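Local coordinates for protein acid phosphatase (Mycobacterium tuberculosis, PDB 2A6P) that removes phosphate from a broad range of phosphomonoesters and can serve in vivo as a fructose-1,6-bisphosphatase in gluconeogenesis, at residues G31-A45 against P66-G78. Residues are numbered along the deposited sequence; the frame is centred on the assembly and turned at random.
Sequences GGTEVELTDTGRTQA and PRRRTLDTAKLAG
R69 runs along the 31-36 loop and binds two of its carbonyls with separate nitrogens: NH1 donates to T33 O (2.8 Å), in the carbonyl plane, and NH2 to G31 O (3.0 Å), near the guanidinium plane. Its CG sits between the backbone N and the carbonyl carbon (chi1 56°), and the chain then extends as far as NE alongside V35 O, with CB nearest to it. A water joins R69 N and NH1 to V35 O and E34 OE1.

E34, bent at chi2 (-70°), splits its carboxylate between two partners at the start of helix 68-76. OE1 takes an almost straight bond from R68 N (3.0 Å) on its syn side, while R67 NE meets OE2 from above the carboxylate plane at 2.8 Å, completing a salt bridge.

Farther along, L37 CD1 packs against D72 CB and L76 CD1. L76 CD1 lies over one face of the R42 guanidinium, toward its rim, and R42 NH2 forms a salt bridge to D72 OD1 (3.0 Å) whose bent hydrogen bond is weak. A45 CB closes the apolar row on T73 CG2 (3.6 Å) and L76 CB.

R69 also touches H18, the inferred phosphohistidine nucleophile, and its NE forms a long, weak ion pair with a sulfate, probably from the crystallisation liquor, consistent with the phosphate pocket of histidine phosphatases. Helix 68-76, which follows strand 61-64 and rests L71 on C64 and V84, meets residues 39-45 of helix 39-53 at 48°, the two segment axes coming within 8.7 Å.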
loop_
_atom_site.group_PDB
_atom_site.type_symbol
_atom_site.label_atom_id
_atom_site.label_comp_id
_atom_site.label_asym_id
_atom_site.label_seq_id
_atom_site.Cartn_x
_atom_site.Cartn_y
_atom_site.Cartn_z
ATOM N N GLY A 31 -0.423 -17.699 16.354
ATOM C CA GLY A 31 -1.863 -17.647 16.185
ATOM C C GLY A 31 -2.520 -17.492 17.540
ATOM O O GLY A 31 -2.561 -16.389 18.087
ATOM N N GLY A 32 -3.025 -18.589 18.095
ATOM C CA GLY A 32 -3.654 -18.523 19.400
ATOM C C GLY A 32 -2.689 -18.357 20.565
ATOM O O GLY A 32 -3.101 -17.940 21.648
ATOM N N THR A 33 -1.412 -18.677 20.358
ATOM C CA THR A 33 -0.420 -18.553 21.423
ATOM C C THR A 33 -0.350 -17.126 21.983
ATOM O O THR A 33 -0.241 -16.156 21.240
ATOM C CB THR A 33 0.984 -18.961 20.926
ATOM O OG1 THR A 33 0.935 -20.294 20.411
ATOM C CG2 THR A 33 1.993 -18.915 22.063
ATOM N N GLU A 34 -0.402 -17.008 23.305
ATOM C CA GLU A 34 -0.357 -15.711 23.973
ATOM C C GLU A 34 1.063 -15.241 24.271
ATOM O O GLU A 34 1.593 -15.466 25.361
ATOM C CB GLU A 34 -1.160 -15.762 25.270
ATOM C CG GLU A 34 -2.644 -15.988 25.066
ATOM C CD GLU A 34 -3.355 -14.784 24.440
ATOM O OE1 GLU A 34 -2.698 -13.739 24.212
ATOM O OE2 GLU A 34 -4.575 -14.886 24.182
ATOM N N VAL A 35 1.674 -14.589 23.289
ATOM C CA VAL A 35 3.026 -14.068 23.429
ATOM C C VAL A 35 2.920 -12.599 23.835
ATOM O O VAL A 35 2.001 -11.895 23.417
ATOM C CB VAL A 35 3.802 -14.199 22.096
ATOM C CG1 VAL A 35 5.186 -13.602 22.225
ATOM C CG2 VAL A 35 3.908 -15.659 21.709
ATOM N N GLU A 36 3.852 -12.136 24.657
ATOM C CA GLU A 36 3.836 -10.753 25.113
ATOM C C GLU A 36 4.607 -9.825 24.175
ATOM O O GLU A 36 5.444 -10.272 23.398
ATOM C CB GLU A 36 4.453 -10.655 26.513
ATOM C CG GLU A 36 3.704 -11.419 27.589
ATOM C CD GLU A 36 2.354 -10.797 27.893
ATOM O OE1 GLU A 36 1.330 -11.505 27.764
ATOM O OE2 GLU A 36 2.321 -9.598 28.261
ATOM N N LEU A 37 4.298 -8.534 24.252
ATOM C CA LEU A 37 4.983 -7.526 23.461
ATOM C C LEU A 37 6.349 -7.360 24.115
ATOM O O LEU A 37 6.473 -7.513 25.328
ATOM C CB LEU A 37 4.256 -6.179 23.543
ATOM C CG LEU A 37 2.877 -5.980 22.912
ATOM C CD1 LEU A 37 2.439 -4.539 23.168
ATOM C CD2 LEU A 37 2.918 -6.256 21.411
ATOM N N THR A 38 7.380 -7.078 23.332
ATOM C CA THR A 38 8.697 -6.849 23.918
ATOM C C THR A 38 8.685 -5.384 24.330
ATOM O O THR A 38 7.722 -4.671 24.050
ATOM C CB THR A 38 9.810 -7.059 22.897
ATOM O OG1 THR A 38 9.582 -6.211 21.763
ATOM C CG2 THR A 38 9.833 -8.509 22.443
ATOM N N ASP A 39 9.728 -4.925 25.008
ATOM C CA ASP A 39 9.763 -3.523 25.398
ATOM C C ASP A 39 9.773 -2.684 24.127
ATOM O O ASP A 39 9.270 -1.563 24.104
ATOM C CB ASP A 39 11.007 -3.218 26.240
ATOM C CG ASP A 39 10.893 -3.755 27.653
ATOM O OD1 ASP A 39 9.899 -3.420 28.340
ATOM O OD2 ASP A 39 11.795 -4.511 28.081
ATOM N N THR A 40 10.360 -3.235 23.071
ATOM C CA THR A 40 10.411 -2.542 21.799
ATOM C C THR A 40 8.985 -2.536 21.261
ATOM O O THR A 40 8.559 -1.590 20.602
ATOM C CB THR A 40 11.351 -3.258 20.798
ATOM O OG1 THR A 40 12.680 -3.299 21.333
ATOM C CG2 THR A 40 11.385 -2.515 19.472
ATOM N N GLY A 41 8.248 -3.597 21.562
ATOM C CA GLY A 41 6.870 -3.685 21.115
ATOM C C GLY A 41 5.983 -2.643 21.772
ATOM O O GLY A 41 5.098 -2.083 21.131
ATOM N N ARG A 42 6.216 -2.380 23.054
ATOM C CA ARG A 42 5.433 -1.396 23.784
ATOM C C ARG A 42 5.682 -0.017 23.222
ATOM O O ARG A 42 4.757 0.786 23.097
ATOM C CB ARG A 42 5.803 -1.389 25.267
ATOM C CG ARG A 42 5.713 -2.742 25.947
ATOM C CD ARG A 42 5.472 -2.580 27.443
ATOM N NE ARG A 42 4.130 -3.027 27.815
ATOM C CZ ARG A 42 3.369 -2.438 28.736
ATOM N NH1 ARG A 42 3.817 -1.366 29.379
ATOM N NH2 ARG A 42 2.164 -2.920 29.019
ATOM N N THR A 43 6.939 0.263 22.894
ATOM C CA THR A 43 7.308 1.564 22.345
ATOM C C THR A 43 6.672 1.761 20.968
ATOM O O THR A 43 6.174 2.843 20.658
ATOM C CB THR A 43 8.841 1.700 22.220
ATOM O OG1 THR A 43 9.450 1.425 23.490
ATOM C CG2 THR A 43 9.220 3.117 21.783
ATOM N N GLN A 44 6.699 0.710 20.149
ATOM C CA GLN A 44 6.102 0.746 18.813
ATOM C C GLN A 44 4.634 1.137 18.933
ATOM O O GLN A 44 4.164 2.049 18.247
ATOM C CB GLN A 44 6.203 -0.625 18.141
ATOM C CG GLN A 44 7.523 -0.883 17.429
ATOM C CD GLN A 44 7.614 -2.285 16.852
ATOM O OE1 GLN A 44 8.459 -2.569 15.996
ATOM N NE2 GLN A 44 6.750 -3.170 17.323
ATOM N N ALA A 45 3.924 0.437 19.813
ATOM C CA ALA A 45 2.512 0.695 20.049
ATOM C C ALA A 45 2.295 2.146 20.464
ATOM O O ALA A 45 1.374 2.813 19.985
ATOM C CB ALA A 45 1.998 -0.233 21.132
ATOM N N PRO A 66 -8.724 -10.459 20.391
ATOM C CA PRO A 66 -8.670 -10.912 21.789
ATOM C C PRO A 66 -7.296 -11.184 22.395
ATOM O O PRO A 66 -7.164 -11.228 23.614
ATOM C CB PRO A 66 -9.534 -12.179 21.772
ATOM C CG PRO A 66 -10.463 -11.954 20.604
ATOM C CD PRO A 66 -9.532 -11.378 19.579
ATOM N N ARG A 67 -6.285 -11.395 21.558
ATOM C CA ARG A 67 -4.940 -11.684 22.055
ATOM C C ARG A 67 -4.466 -10.550 22.944
ATOM O O ARG A 67 -4.846 -9.395 22.742
ATOM C CB ARG A 67 -3.961 -11.874 20.891
ATOM C CG ARG A 67 -4.298 -13.036 19.945
ATOM C CD ARG A 67 -4.190 -14.402 20.633
ATOM N NE ARG A 67 -5.349 -14.705 21.464
ATOM C CZ ARG A 67 -6.565 -14.978 20.991
ATOM N NH1 ARG A 67 -6.799 -14.996 19.682
ATOM N NH2 ARG A 67 -7.561 -15.223 21.835
ATOM N N ARG A 68 -3.636 -10.881 23.926
ATOM C CA ARG A 68 -3.130 -9.871 24.837
ATOM C C ARG A 68 -2.188 -8.882 24.140
ATOM O O ARG A 68 -2.179 -7.690 24.467
ATOM C CB ARG A 68 -2.405 -10.522 26.017
ATOM C CG ARG A 68 -2.085 -9.512 27.124
ATOM C CD ARG A 68 -3.378 -8.846 27.636
ATOM N NE ARG A 68 -3.229 -7.406 27.853
ATOM C CZ ARG A 68 -4.209 -6.602 28.263
ATOM N NH1 ARG A 68 -5.421 -7.094 28.507
ATOM N NH2 ARG A 68 -3.979 -5.302 28.425
ATOM N N ARG A 69 -1.397 -9.363 23.183
ATOM C CA ARG A 69 -0.479 -8.470 22.480
ATOM C C ARG A 69 -1.218 -7.374 21.701
ATOM O O ARG A 69 -0.675 -6.287 21.501
ATOM C CB ARG A 69 0.447 -9.267 21.538
ATOM C CG ARG A 69 -0.252 -10.157 20.504
ATOM C CD ARG A 69 0.789 -10.974 19.744
ATOM N NE ARG A 69 0.225 -11.955 18.814
ATOM C CZ ARG A 69 -0.305 -13.124 19.165
ATOM N NH1 ARG A 69 -0.364 -13.464 20.444
ATOM N NH2 ARG A 69 -0.736 -13.973 18.231
ATOM N N THR A 70 -2.440 -7.661 21.246
ATOM C CA THR A 70 -3.225 -6.664 20.518
ATOM C C THR A 70 -3.978 -5.767 21.503
ATOM O O THR A 70 -4.089 -4.557 21.288
ATOM C CB THR A 70 -4.244 -7.312 19.522
ATOM O OG1 THR A 70 -4.856 -8.460 20.122
ATOM C CG2 THR A 70 -3.542 -7.715 18.215
ATOM N N LEU A 71 -4.487 -6.349 22.587
ATOM C CA LEU A 71 -5.191 -5.545 23.583
ATOM C C LEU A 71 -4.187 -4.562 24.175
ATOM O O LEU A 71 -4.477 -3.377 24.357
ATOM C CB LEU A 71 -5.764 -6.439 24.690
ATOM C CG LEU A 71 -6.991 -7.274 24.301
ATOM C CD1 LEU A 71 -7.310 -8.264 25.407
ATOM C CD2 LEU A 71 -8.187 -6.344 24.047
ATOM N N ASP A 72 -2.996 -5.073 24.463
ATOM C CA ASP A 72 -1.917 -4.272 25.029
ATOM C C ASP A 72 -1.579 -3.112 24.107
ATOM O O ASP A 72 -1.433 -1.969 24.555
ATOM C CB ASP A 72 -0.667 -5.129 25.220
ATOM C CG ASP A 72 -0.143 -5.084 26.634
ATOM O OD1 ASP A 72 -0.023 -3.968 27.187
ATOM O OD2 ASP A 72 0.154 -6.165 27.187
ATOM N N THR A 73 -1.442 -3.411 22.817
ATOM C CA THR A 73 -1.115 -2.383 21.835
ATOM C C THR A 73 -2.155 -1.254 21.843
ATOM O O THR A 73 -1.799 -0.070 21.864
ATOM C CB THR A 73 -1.025 -2.983 20.418
ATOM O OG1 THR A 73 0.011 -3.971 20.381
ATOM C CG2 THR A 73 -0.715 -1.897 19.394
ATOM N N ALA A 74 -3.435 -1.623 21.833
ATOM C CA ALA A 74 -4.513 -0.631 21.838
ATOM C C ALA A 74 -4.405 0.300 23.040
ATOM O O ALA A 74 -4.518 1.515 22.909
ATOM C CB ALA A 74 -5.874 -1.326 21.839
ATOM N N LYS A 75 -4.192 -0.279 24.215
ATOM C CA LYS A 75 -4.059 0.496 25.450
ATOM C C LYS A 75 -2.852 1.436 25.362
ATOM O O LYS A 75 -2.959 2.634 25.654
ATOM C CB LYS A 75 -3.886 -0.449 26.645
ATOM C CG LYS A 75 -3.805 0.250 27.991
ATOM C CD LYS A 75 -3.665 -0.771 29.102
ATOM C CE LYS A 75 -3.650 -0.110 30.469
ATOM N NZ LYS A 75 -3.579 -1.122 31.567
ATOM N N LEU A 76 -1.707 0.886 24.962
ATOM C CA LEU A 76 -0.482 1.663 24.831
ATOM C C LEU A 76 -0.612 2.737 23.763
ATOM O O LEU A 76 0.011 3.785 23.857
ATOM C CB LEU A 76 0.689 0.742 24.501
ATOM C CG LEU A 76 1.020 -0.226 25.636
ATOM C CD1 LEU A 76 2.047 -1.249 25.193
ATOM C CD2 LEU A 76 1.524 0.568 26.812
ATOM N N ALA A 77 -1.421 2.472 22.744
ATOM C CA ALA A 77 -1.623 3.433 21.671
ATOM C C ALA A 77 -2.568 4.529 22.145
ATOM O O ALA A 77 -2.839 5.482 21.418
ATOM C CB ALA A 77 -2.202 2.735 20.464
ATOM N N GLY A 78 -3.079 4.376 23.364
ATOM C CA GLY A 78 -3.992 5.360 23.923
ATOM C C GLY A 78 -5.393 5.284 23.346
ATOM O O GLY A 78 -6.120 6.277 23.315
HETATM O O HOH W 1 -5.056 -14.784 17.042
HETATM O O HOH W 2 -0.633 -12.214 22.798
HETATM O O HOH W 3 1.631 -8.123 25.700
#